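Local structure of enterotoxin SEN variant (Staphylococcus aureus, 6KRY) at residues E133-K138 / F155-L160; D82-Y87 / L149-R154; E117-G122 / K140-T145. The protein probably acts as a superantigen toxin, which in this family bridges MHC class II molecules and T-cell receptors and so overstimulates T cells. All blocks are in the same frame, centred on the assembly; numbering follows the deposited sequence.

Interaction 1. Residues E133-K138 / F155-L160; sequences EGFVIK and FKLENL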
loop_
_atom_site.group_PDB
_atom_site.type_symbol
_atom_site.label_atom_id
_atom_site.label_comp_id
_atom_site.label_asym_id
_atom_site.label_seq_id
_atom_site.Cartn_x
_atom_site.Cartn_y
_atom_site.Cartn_z
ATOM N N GLU A 133 -21.006 -6.956 6.606
ATOM C CA GLU A 133 -20.805 -7.705 5.341
ATOM C C GLU A 133 -19.287 -7.859 5.161
ATOM O O GLU A 133 -18.537 -6.884 5.308
ATOM C CB GLU A 133 -21.494 -6.925 4.208
ATOM C CG GLU A 133 -21.781 -7.712 2.941
ATOM C CD GLU A 133 -21.948 -6.916 1.637
ATOM O OE1 GLU A 133 -22.288 -5.702 1.698
ATOM O OE2 GLU A 133 -21.777 -7.517 0.535
ATOM N N GLY A 134 -18.808 -9.083 4.945
ATOM C CA GLY A 134 -17.401 -9.294 4.630
ATOM C C GLY A 134 -17.153 -9.065 3.152
ATOM O O GLY A 134 -18.087 -8.918 2.375
ATOM N N PHE A 135 -15.875 -9.100 2.736
ATOM C CA PHE A 135 -15.544 -9.081 1.323
ATOM C C PHE A 135 -14.185 -9.765 1.138
ATOM O O PHE A 135 -13.520 -10.080 2.114
ATOM C CB PHE A 135 -15.593 -7.661 0.760
ATOM C CG PHE A 135 -14.652 -6.670 1.379
ATOM C CD1 PHE A 135 -13.309 -6.634 1.006
ATOM C CD2 PHE A 135 -15.118 -5.753 2.297
ATOM C CE1 PHE A 135 -12.476 -5.671 1.536
ATOM C CE2 PHE A 135 -14.259 -4.824 2.861
ATOM C CZ PHE A 135 -12.947 -4.776 2.462
ATOM N N VAL A 136 -13.794 -9.998 -0.115
ATOM C CA VAL A 136 -12.501 -10.543 -0.384
ATOM C C VAL A 136 -11.721 -9.551 -1.229
ATOM O O VAL A 136 -12.265 -8.680 -1.830
ATOM C CB VAL A 136 -12.539 -11.915 -1.072
ATOM C CG1 VAL A 136 -13.410 -12.893 -0.303
ATOM C CG2 VAL A 136 -12.968 -11.791 -2.509
ATOM N N ILE A 137 -10.406 -9.740 -1.233
ATOM C CA ILE A 137 -9.484 -9.110 -2.173
ATOM C C ILE A 137 -8.696 -10.265 -2.796
ATOM O O ILE A 137 -8.679 -11.386 -2.251
ATOM C CB ILE A 137 -8.570 -8.087 -1.479
ATOM C CG1 ILE A 137 -7.689 -8.783 -0.444
ATOM C CG2 ILE A 137 -9.372 -6.945 -0.861
ATOM C CD1 ILE A 137 -6.632 -7.905 0.166
ATOM N N LYS A 138 -8.084 -10.011 -3.942
ATOM C CA LYS A 138 -7.452 -11.044 -4.695
ATOM C C LYS A 138 -6.056 -10.610 -5.115
ATOM O O LYS A 138 -5.776 -9.438 -5.227
ATOM C CB LYS A 138 -8.249 -11.328 -5.964
ATOM C CG LYS A 138 -9.650 -11.827 -5.682
ATOM C CD LYS A 138 -10.434 -12.207 -6.907
ATOM C CE LYS A 138 -11.898 -12.282 -6.545
ATOM N NZ LYS A 138 -12.592 -13.192 -7.469
ATOM N N PHE A 155 -8.997 0.841 -0.194
ATOM C CA PHE A 155 -9.772 1.348 -1.299
ATOM C C PHE A 155 -11.258 0.965 -1.108
ATOM O O PHE A 155 -12.174 1.768 -1.280
ATOM C CB PHE A 155 -9.189 0.783 -2.594
ATOM C CG PHE A 155 -9.777 1.436 -3.805
ATOM C CD1 PHE A 155 -9.301 2.660 -4.228
ATOM C CD2 PHE A 155 -10.880 0.867 -4.446
ATOM C CE1 PHE A 155 -9.891 3.292 -5.314
ATOM C CE2 PHE A 155 -11.447 1.475 -5.561
ATOM C CZ PHE A 155 -10.965 2.702 -5.972
ATOM N N LYS A 156 -11.489 -0.292 -0.743
ATOM C CA LYS A 156 -12.856 -0.786 -0.532
ATOM C C LYS A 156 -13.485 -0.143 0.709
ATOM O O LYS A 156 -14.666 0.273 0.711
ATOM C CB LYS A 156 -12.812 -2.298 -0.407
ATOM C CG LYS A 156 -12.808 -3.033 -1.729
ATOM C CD LYS A 156 -14.011 -3.960 -1.839
ATOM C CE LYS A 156 -15.292 -3.270 -1.406
ATOM N NZ LYS A 156 -16.459 -3.756 -2.183
ATOM N N LEU A 157 -12.701 0.040 1.760
ATOM C CA LEU A 157 -13.249 0.703 2.939
ATOM C C LEU A 157 -13.604 2.160 2.624
ATOM O O LEU A 157 -14.578 2.720 3.224
ATOM C CB LEU A 157 -12.278 0.660 4.120
ATOM C CG LEU A 157 -11.960 -0.699 4.708
ATOM C CD1 LEU A 157 -10.904 -0.572 5.800
ATOM C CD2 LEU A 157 -13.192 -1.403 5.244
ATOM N N GLU A 158 -12.808 2.826 1.796
ATOM C CA GLU A 158 -13.096 4.240 1.486
ATOM C C GLU A 158 -14.437 4.265 0.739
ATOM O O GLU A 158 -15.252 5.123 0.987
ATOM C CB GLU A 158 -11.967 4.895 0.692
ATOM C CG GLU A 158 -12.270 6.308 0.221
ATOM C CD GLU A 158 -12.641 7.296 1.318
ATOM O OE1 GLU A 158 -13.466 8.230 1.038
ATOM O OE2 GLU A 158 -12.108 7.130 2.428
ATOM N N ASN A 159 -14.632 3.303 -0.170
ATOM C CA ASN A 159 -15.838 3.267 -0.987
ATOM C C ASN A 159 -17.061 3.006 -0.083
ATOM O O ASN A 159 -18.073 3.695 -0.223
ATOM C CB ASN A 159 -15.741 2.253 -2.121
ATOM C CG ASN A 159 -17.034 2.189 -2.909
ATOM O OD1 ASN A 159 -17.874 1.360 -2.608
ATOM N ND2 ASN A 159 -17.235 3.101 -3.844
ATOM N N LEU A 160 -16.965 2.050 0.853
ATOM C CA LEU A 160 -18.123 1.584 1.647
ATOM C C LEU A 160 -18.374 2.468 2.874
ATOM O O LEU A 160 -19.541 2.621 3.256
ATOM C CB LEU A 160 -17.905 0.134 2.102
ATOM C CG LEU A 160 -17.747 -0.916 0.993
ATOM C CD1 LEU A 160 -17.349 -2.259 1.566
ATOM C CD2 LEU A 160 -19.009 -1.049 0.159
#
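The phenyl ring of Phe135 points from its strand toward helix 146-161, where Lys156 CD lies over one face, toward the rim, while CB meets the CZ end of the ring. The two side chains slide past each other in opposite directions: Lys156 CB comes to 3.8 Å from Phe135 CZ, and Lys156 CD sits 4.2 Å from the Phe135 ring centroid, 19° off the normal, as a CH-pi contact. Bends at chi2, chi3 and chi4 fold the lysine back along the ring. Lys156 NZ ends 5.3 Å from the centroid of the Phe135 ring, at most a long, weak cation-pi attraction. This is the helix-on-sheet packing of the beta-grasp domain, in which helix 146-161 covers one side of the mixed sheet; the axes of the short strand and helix segments come within 11.0 Å, their N-to-C directions 143° apart. Leu157 CD2 meets the edge of the Phe135 ring, near its plane, with 4.3 Å to Phe135 CE2. Leu160 CD1 approaches obliquely, 4.2 Å from Phe135 CD2. The Phe135 side chain also rests on Val123 and Val125 of the neighbouring strand.

Interaction 2. Residues D82-Y87 / L149-R154; sequences DIYGLY and LDTKVR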
loop_
_atom_site.group_PDB
_atom_site.type_symbol
_atom_site.label_atom_id
_atom_site.label_comp_id
_atom_site.label_asym_id
_atom_site.label_seq_id
_atom_site.Cartn_x
_atom_site.Cartn_y
_atom_site.Cartn_z
ATOM N N ASP A 82 7.717 -7.637 -10.036
ATOM C CA ASP A 82 6.384 -7.021 -10.059
ATOM C C ASP A 82 6.358 -5.881 -9.040
ATOM O O ASP A 82 7.070 -5.900 -8.037
ATOM C CB ASP A 82 5.259 -8.003 -9.726
ATOM C CG ASP A 82 5.134 -9.173 -10.693
ATOM O OD1 ASP A 82 5.423 -8.983 -11.910
ATOM O OD2 ASP A 82 4.784 -10.280 -10.213
ATOM N N ILE A 83 5.527 -4.876 -9.326
ATOM C CA ILE A 83 5.451 -3.733 -8.476
ATOM C C ILE A 83 3.993 -3.371 -8.265
ATOM O O ILE A 83 3.247 -3.210 -9.229
ATOM C CB ILE A 83 6.230 -2.543 -9.064
ATOM C CG1 ILE A 83 7.670 -2.883 -9.443
ATOM C CG2 ILE A 83 6.191 -1.382 -8.090
ATOM C CD1 ILE A 83 7.933 -2.945 -10.919
ATOM N N TYR A 84 3.616 -3.148 -7.000
ATOM C CA TYR A 84 2.292 -2.764 -6.692
ATOM C C TYR A 84 2.362 -1.735 -5.565
ATOM O O TYR A 84 2.882 -2.043 -4.521
ATOM C CB TYR A 84 1.415 -3.947 -6.241
ATOM C CG TYR A 84 -0.052 -3.591 -6.172
ATOM C CD1 TYR A 84 -0.537 -2.782 -5.153
ATOM C CD2 TYR A 84 -0.940 -3.995 -7.157
ATOM C CE1 TYR A 84 -1.864 -2.371 -5.123
ATOM C CE2 TYR A 84 -2.266 -3.606 -7.134
ATOM C CZ TYR A 84 -2.730 -2.809 -6.102
ATOM O OH TYR A 84 -4.032 -2.395 -6.071
ATOM N N GLY A 85 1.743 -0.572 -5.748
ATOM C CA GLY A 85 1.506 0.302 -4.617
ATOM C C GLY A 85 1.048 1.691 -5.003
ATOM O O GLY A 85 0.671 1.956 -6.159
ATOM N N LEU A 86 1.106 2.590 -4.015
ATOM C CA LEU A 86 0.682 3.976 -4.199
ATOM C C LEU A 86 1.896 4.874 -4.466
ATOM O O LEU A 86 2.824 4.967 -3.646
ATOM C CB LEU A 86 -0.048 4.407 -2.921
ATOM C CG LEU A 86 -1.336 3.630 -2.629
ATOM C CD1 LEU A 86 -1.913 4.032 -1.276
ATOM C CD2 LEU A 86 -2.379 3.827 -3.729
ATOM N N TYR A 87 1.870 5.571 -5.605
ATOM C CA TYR A 87 2.998 6.394 -6.017
ATOM C C TYR A 87 2.716 7.871 -5.745
ATOM O O TYR A 87 1.582 8.302 -5.463
ATOM C CB TYR A 87 3.327 6.162 -7.499
ATOM C CG TYR A 87 2.227 6.581 -8.429
ATOM C CD1 TYR A 87 2.118 7.897 -8.847
ATOM C CD2 TYR A 87 1.248 5.698 -8.820
ATOM C CE1 TYR A 87 1.046 8.323 -9.611
ATOM C CE2 TYR A 87 0.189 6.096 -9.620
ATOM C CZ TYR A 87 0.095 7.411 -10.026
ATOM O OH TYR A 87 -0.950 7.840 -10.796
ATOM N N LEU A 149 -2.031 -5.660 -0.258
ATOM C CA LEU A 149 -3.240 -6.109 0.495
ATOM C C LEU A 149 -3.926 -4.924 1.192
ATOM O O LEU A 149 -5.144 -4.771 1.093
ATOM C CB LEU A 149 -2.874 -7.187 1.523
ATOM C CG LEU A 149 -2.184 -8.431 0.973
ATOM C CD1 LEU A 149 -1.979 -9.472 2.064
ATOM C CD2 LEU A 149 -2.982 -9.024 -0.201
ATOM N N ASP A 150 -3.138 -4.123 1.924
ATOM C CA ASP A 150 -3.604 -2.961 2.671
ATOM C C ASP A 150 -4.304 -1.976 1.723
ATOM O O ASP A 150 -5.398 -1.492 1.997
ATOM C CB ASP A 150 -2.437 -2.300 3.403
ATOM C CG ASP A 150 -2.791 -1.316 4.494
ATOM O OD1 ASP A 150 -3.954 -1.321 4.955
ATOM O OD2 ASP A 150 -1.868 -0.554 4.877
ATOM N N THR A 151 -3.679 -1.684 0.589
ATOM C CA THR A 151 -4.210 -0.722 -0.322
ATOM C C THR A 151 -5.552 -1.198 -0.884
ATOM O O THR A 151 -6.494 -0.424 -0.933
ATOM C CB THR A 151 -3.242 -0.443 -1.474
ATOM O OG1 THR A 151 -2.041 0.083 -0.926
ATOM C CG2 THR A 151 -3.832 0.535 -2.456
ATOM N N LYS A 152 -5.626 -2.473 -1.301
ATOM C CA LYS A 152 -6.862 -3.034 -1.841
ATOM C C LYS A 152 -8.003 -3.001 -0.808
ATOM O O LYS A 152 -9.144 -2.596 -1.121
ATOM C CB LYS A 152 -6.594 -4.450 -2.336
ATOM C CG LYS A 152 -5.843 -4.494 -3.647
ATOM C CD LYS A 152 -5.553 -5.882 -4.125
ATOM C CE LYS A 152 -5.039 -5.828 -5.548
ATOM N NZ LYS A 152 -4.406 -7.102 -5.984
ATOM N N VAL A 153 -7.695 -3.313 0.450
ATOM C CA VAL A 153 -8.686 -3.170 1.534
ATOM C C VAL A 153 -9.097 -1.697 1.744
ATOM O O VAL A 153 -10.307 -1.392 1.832
ATOM C CB VAL A 153 -8.151 -3.767 2.845
ATOM C CG1 VAL A 153 -9.069 -3.524 4.027
ATOM C CG2 VAL A 153 -7.979 -5.255 2.689
ATOM N N ARG A 154 -8.119 -0.798 1.873
ATOM C CA ARG A 154 -8.404 0.576 2.176
ATOM C C ARG A 154 -9.266 1.202 1.068
ATOM O O ARG A 154 -10.204 1.981 1.379
ATOM C CB ARG A 154 -7.122 1.351 2.439
ATOM C CG ARG A 154 -6.497 1.025 3.780
ATOM C CD ARG A 154 -5.364 1.968 4.121
ATOM N NE ARG A 154 -4.515 1.399 5.164
ATOM C CZ ARG A 154 -3.801 2.091 6.017
ATOM N NH1 ARG A 154 -4.044 3.379 6.214
ATOM N NH2 ARG A 154 -2.834 1.472 6.671
#
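Leu86 and Thr151 reach toward each other tip to tip, with Leu86 CD2 3.8 Å from Thr151 CG2. The threonine methyl is anti to its backbone N, chi1 being -61° for OG1, and both branches of its side chain face the leucine: OG1 lies 4.0 Å from Leu86 CD1. The buried ring of Tyr84 belongs to the same packed side, presenting its edge to Thr151, whose CB is 4.4 Å from Tyr84 CE1. Phe204 also touches Leu86. The threonine hydroxyl turns its polarity back into the helix, where it is hydrogen-bonded to the carbonyl of Gln147, while the side-chain oxygen of Gln147 accepts a hydrogen bond from the backbone N of Leu86.

The more open side belongs to Lys152, which is partly exposed. Its extended chain passes obliquely across the phenol end of the tyrosine, and the closest atoms here are Lys152 CE and Tyr84 OH at 3.6 Å. Lys152 CG is at 3.7 Å from the same Tyr84 OH, so both methylenes lie against the same side of the oxygen without bonding it.

Between Tyr84 and Leu86 the chain turns a corner at Gly85. The contact thus sets strands of the OB-fold domain against the helix of the beta-grasp domain, the two-domain architecture of staphylococcal enterotoxins. No hydrogen bond or salt bridge crosses between the segments. Their cohesion is therefore van der Waals, and the polar ends find their partners outside: Tyr84 OH at Gln31, Thr151 OG1 at Gln147, and the ammonium of Lys152 in a salt bridge with Glu148 and a hydrogen bond to the carbonyl of Lys138.

Interaction 3. Residues E117-G122 / K140-T145; sequences EERVIG and KKAKVT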
loop_
_atom_site.group_PDB
_atom_site.type_symbol
_atom_site.label_atom_id
_atom_site.label_comp_id
_atom_site.label_asym_id
_atom_site.label_seq_id
_atom_site.Cartn_x
_atom_site.Cartn_y
_atom_site.Cartn_z
ATOM N N GLU A 117 -4.068 -19.220 -10.742
ATOM C CA GLU A 117 -5.280 -18.406 -10.699
ATOM C C GLU A 117 -5.272 -17.524 -9.450
ATOM O O GLU A 117 -4.455 -17.731 -8.580
ATOM C CB GLU A 117 -6.517 -19.290 -10.707
ATOM C CG GLU A 117 -6.524 -20.299 -9.586
ATOM C CD GLU A 117 -7.505 -21.433 -9.817
ATOM O OE1 GLU A 117 -8.185 -21.828 -8.830
ATOM O OE2 GLU A 117 -7.597 -21.907 -10.984
ATOM N N GLU A 118 -6.201 -16.564 -9.428
ATOM C CA GLU A 118 -6.362 -15.573 -8.386
ATOM C C GLU A 118 -6.484 -16.261 -7.029
ATOM O O GLU A 118 -7.341 -17.093 -6.869
ATOM C CB GLU A 118 -7.673 -14.796 -8.562
ATOM C CG GLU A 118 -7.671 -13.813 -9.714
ATOM C CD GLU A 118 -6.767 -12.609 -9.533
ATOM O OE1 GLU A 118 -6.124 -12.493 -8.455
ATOM O OE2 GLU A 118 -6.711 -11.773 -10.463
ATOM N N ARG A 119 -5.662 -15.866 -6.054
ATOM C CA ARG A 119 -5.830 -16.290 -4.691
ATOM C C ARG A 119 -6.791 -15.299 -4.041
ATOM O O ARG A 119 -6.683 -14.049 -4.287
ATOM C CB ARG A 119 -4.494 -16.315 -3.950
ATOM C CG ARG A 119 -4.470 -17.139 -2.666
ATOM C CD ARG A 119 -3.088 -17.721 -2.380
ATOM N NE ARG A 119 -2.711 -18.966 -3.048
ATOM C CZ ARG A 119 -1.474 -19.436 -3.114
ATOM N NH1 ARG A 119 -0.461 -18.735 -2.657
ATOM N NH2 ARG A 119 -1.244 -20.608 -3.657
ATOM N N VAL A 120 -7.743 -15.841 -3.269
ATOM C CA VAL A 120 -8.741 -15.041 -2.596
ATOM C C VAL A 120 -8.374 -14.919 -1.116
ATOM O O VAL A 120 -8.011 -15.891 -0.460
ATOM C CB VAL A 120 -10.146 -15.645 -2.797
ATOM C CG1 VAL A 120 -11.204 -14.797 -2.113
ATOM C CG2 VAL A 120 -10.473 -15.774 -4.284
ATOM N N ILE A 121 -8.441 -13.697 -0.592
ATOM C CA ILE A 121 -8.165 -13.400 0.819
ATOM C C ILE A 121 -9.406 -12.758 1.441
ATOM O O ILE A 121 -9.940 -11.770 0.900
ATOM C CB ILE A 121 -6.932 -12.489 0.925
ATOM C CG1 ILE A 121 -5.693 -13.230 0.419
ATOM C CG2 ILE A 121 -6.785 -11.986 2.349
ATOM C CD1 ILE A 121 -4.429 -12.393 0.392
ATOM N N GLY A 122 -9.872 -13.359 2.541
ATOM C CA GLY A 122 -11.098 -12.913 3.244
ATOM C C GLY A 122 -10.785 -11.713 4.123
ATOM O O GLY A 122 -9.735 -11.672 4.746
ATOM N N LYS A 140 -2.544 -12.346 -7.628
ATOM C CA LYS A 140 -2.019 -13.394 -8.465
ATOM C C LYS A 140 -0.634 -13.835 -7.992
ATOM O O LYS A 140 0.041 -14.587 -8.701
ATOM C CB LYS A 140 -1.957 -12.928 -9.921
ATOM C CG LYS A 140 -3.216 -13.240 -10.720
ATOM C CD LYS A 140 -3.075 -14.440 -11.664
ATOM C CE LYS A 140 -4.242 -14.544 -12.630
ATOM N NZ LYS A 140 -3.955 -15.468 -13.753
ATOM N N LYS A 141 -0.221 -13.393 -6.812
ATOM C CA LYS A 141 1.149 -13.549 -6.312
ATOM C C LYS A 141 1.175 -14.483 -5.116
ATOM O O LYS A 141 0.334 -14.347 -4.238
ATOM C CB LYS A 141 1.698 -12.194 -5.885
ATOM C CG LYS A 141 1.632 -11.130 -6.975
ATOM C CD LYS A 141 2.168 -9.773 -6.561
ATOM C CE LYS A 141 2.184 -8.821 -7.746
ATOM N NZ LYS A 141 2.150 -7.417 -7.349
ATOM N N ALA A 142 2.139 -15.413 -5.105
ATOM C CA ALA A 142 2.308 -16.358 -3.983
ATOM C C ALA A 142 2.831 -15.608 -2.752
ATOM O O ALA A 142 2.301 -15.747 -1.661
ATOM C CB ALA A 142 3.203 -17.512 -4.362
ATOM N N LYS A 143 3.879 -14.807 -2.969
ATOM C CA LYS A 143 4.397 -13.817 -2.070
ATOM C C LYS A 143 3.858 -12.461 -2.513
ATOM O O LYS A 143 4.064 -12.092 -3.663
ATOM C CB LYS A 143 5.927 -13.735 -2.115
ATOM C CG LYS A 143 6.659 -14.924 -1.518
ATOM C CD LYS A 143 8.125 -14.655 -1.334
ATOM C CE LYS A 143 8.783 -15.894 -0.786
ATOM N NZ LYS A 143 10.242 -15.725 -0.600
ATOM N N VAL A 144 3.248 -11.727 -1.571
ATOM C CA VAL A 144 2.541 -10.470 -1.858
ATOM C C VAL A 144 2.953 -9.445 -0.805
ATOM O O VAL A 144 3.197 -9.801 0.352
ATOM C CB VAL A 144 1.013 -10.680 -1.928
ATOM C CG1 VAL A 144 0.405 -11.053 -0.585
ATOM C CG2 VAL A 144 0.270 -9.485 -2.497
ATOM N N THR A 145 3.100 -8.187 -1.215
ATOM C CA THR A 145 3.429 -7.174 -0.215
ATOM C C THR A 145 2.185 -6.836 0.610
ATOM O O THR A 145 1.039 -6.865 0.119
ATOM C CB THR A 145 4.024 -5.885 -0.771
ATOM O OG1 THR A 145 3.018 -5.263 -1.565
ATOM C CG2 THR A 145 5.315 -6.168 -1.519
#
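Glu118 and Lys140 make the main side-chain contact, crossing at about a right angle, and like the others between these segments it is van der Waals in kind. The carboxylate of Glu118 lies against the aliphatic part of the lysine: Lys140 CG is 3.8 Å from Glu118 CD and equally far from both carboxylate oxygens. Glu118 points away at its base, but with CG anti to the carbonyl carbon (chi1 -73°) and a bend at chi2, its end swings back over Lys140. Glu118 OE1 also stands 3.7 Å from the backbone N of Lys140, beyond bonding distance. Further along the same lysine, CD approaches the backbone C of Glu117 at 4.4 Å. Arg119 extends with CG anti to its backbone N and then bends at chi3, which carries its guanidinium obliquely to Ala142, with NH1 3.9 Å from the alanine CA. The methyl is slightly farther, 4.2 Å from Arg119 NH1 to Ala142 CB.

These pairs sit beside the corner of strand 114-127 at Glu117 and just past the end of strand 130-139. The two strands are antiparallel neighbours in the beta-grasp sheet, joined through backbone bonds of Arg119 with Thr139, and the chain then turns a corner at Lys140 before entering strand 143-145 and helix 146-161.

The opposite charges do not pair, since Glu118 OE2 and Lys140 NZ stay 5.7 Å apart, and any attraction between them should be weak and long-range.

Hydrogen bonds come from outside the pair. Lys140 and Ala142 make backbone bonds to Leu115 and Asn113. Arg119 NH1 is hydrogen-bonded to the hydroxyl of Ser215, which also lies within hydrogen-bonding geometry of the carbonyls of Lys141 and Ala142, sharing its one hydrogen between them or choosing one.

From the N terminus, the chain first lays down 82-87 in the OB-fold part, then 117-122 and 133-138 as adjacent antiparallel strands of the beta-grasp sheet, then 140-145, and finally helix 146-161, which supplies 149-154 and 155-160. Interaction 2 closes the longest loop, 61 residues, and all of interaction 3 falls within it. Interaction 1 crosses both others, since its segments alternate with theirs. Interactions 1 and 2 share the helix, where Ile137 packs on Leu149 and Val153. Interactions 1 and 3 meet in the sheet, and Leu149 packs on Ile121 and Val144, bringing 2 and 3 together. The helix thereby joins the sheet to the OB-fold domain.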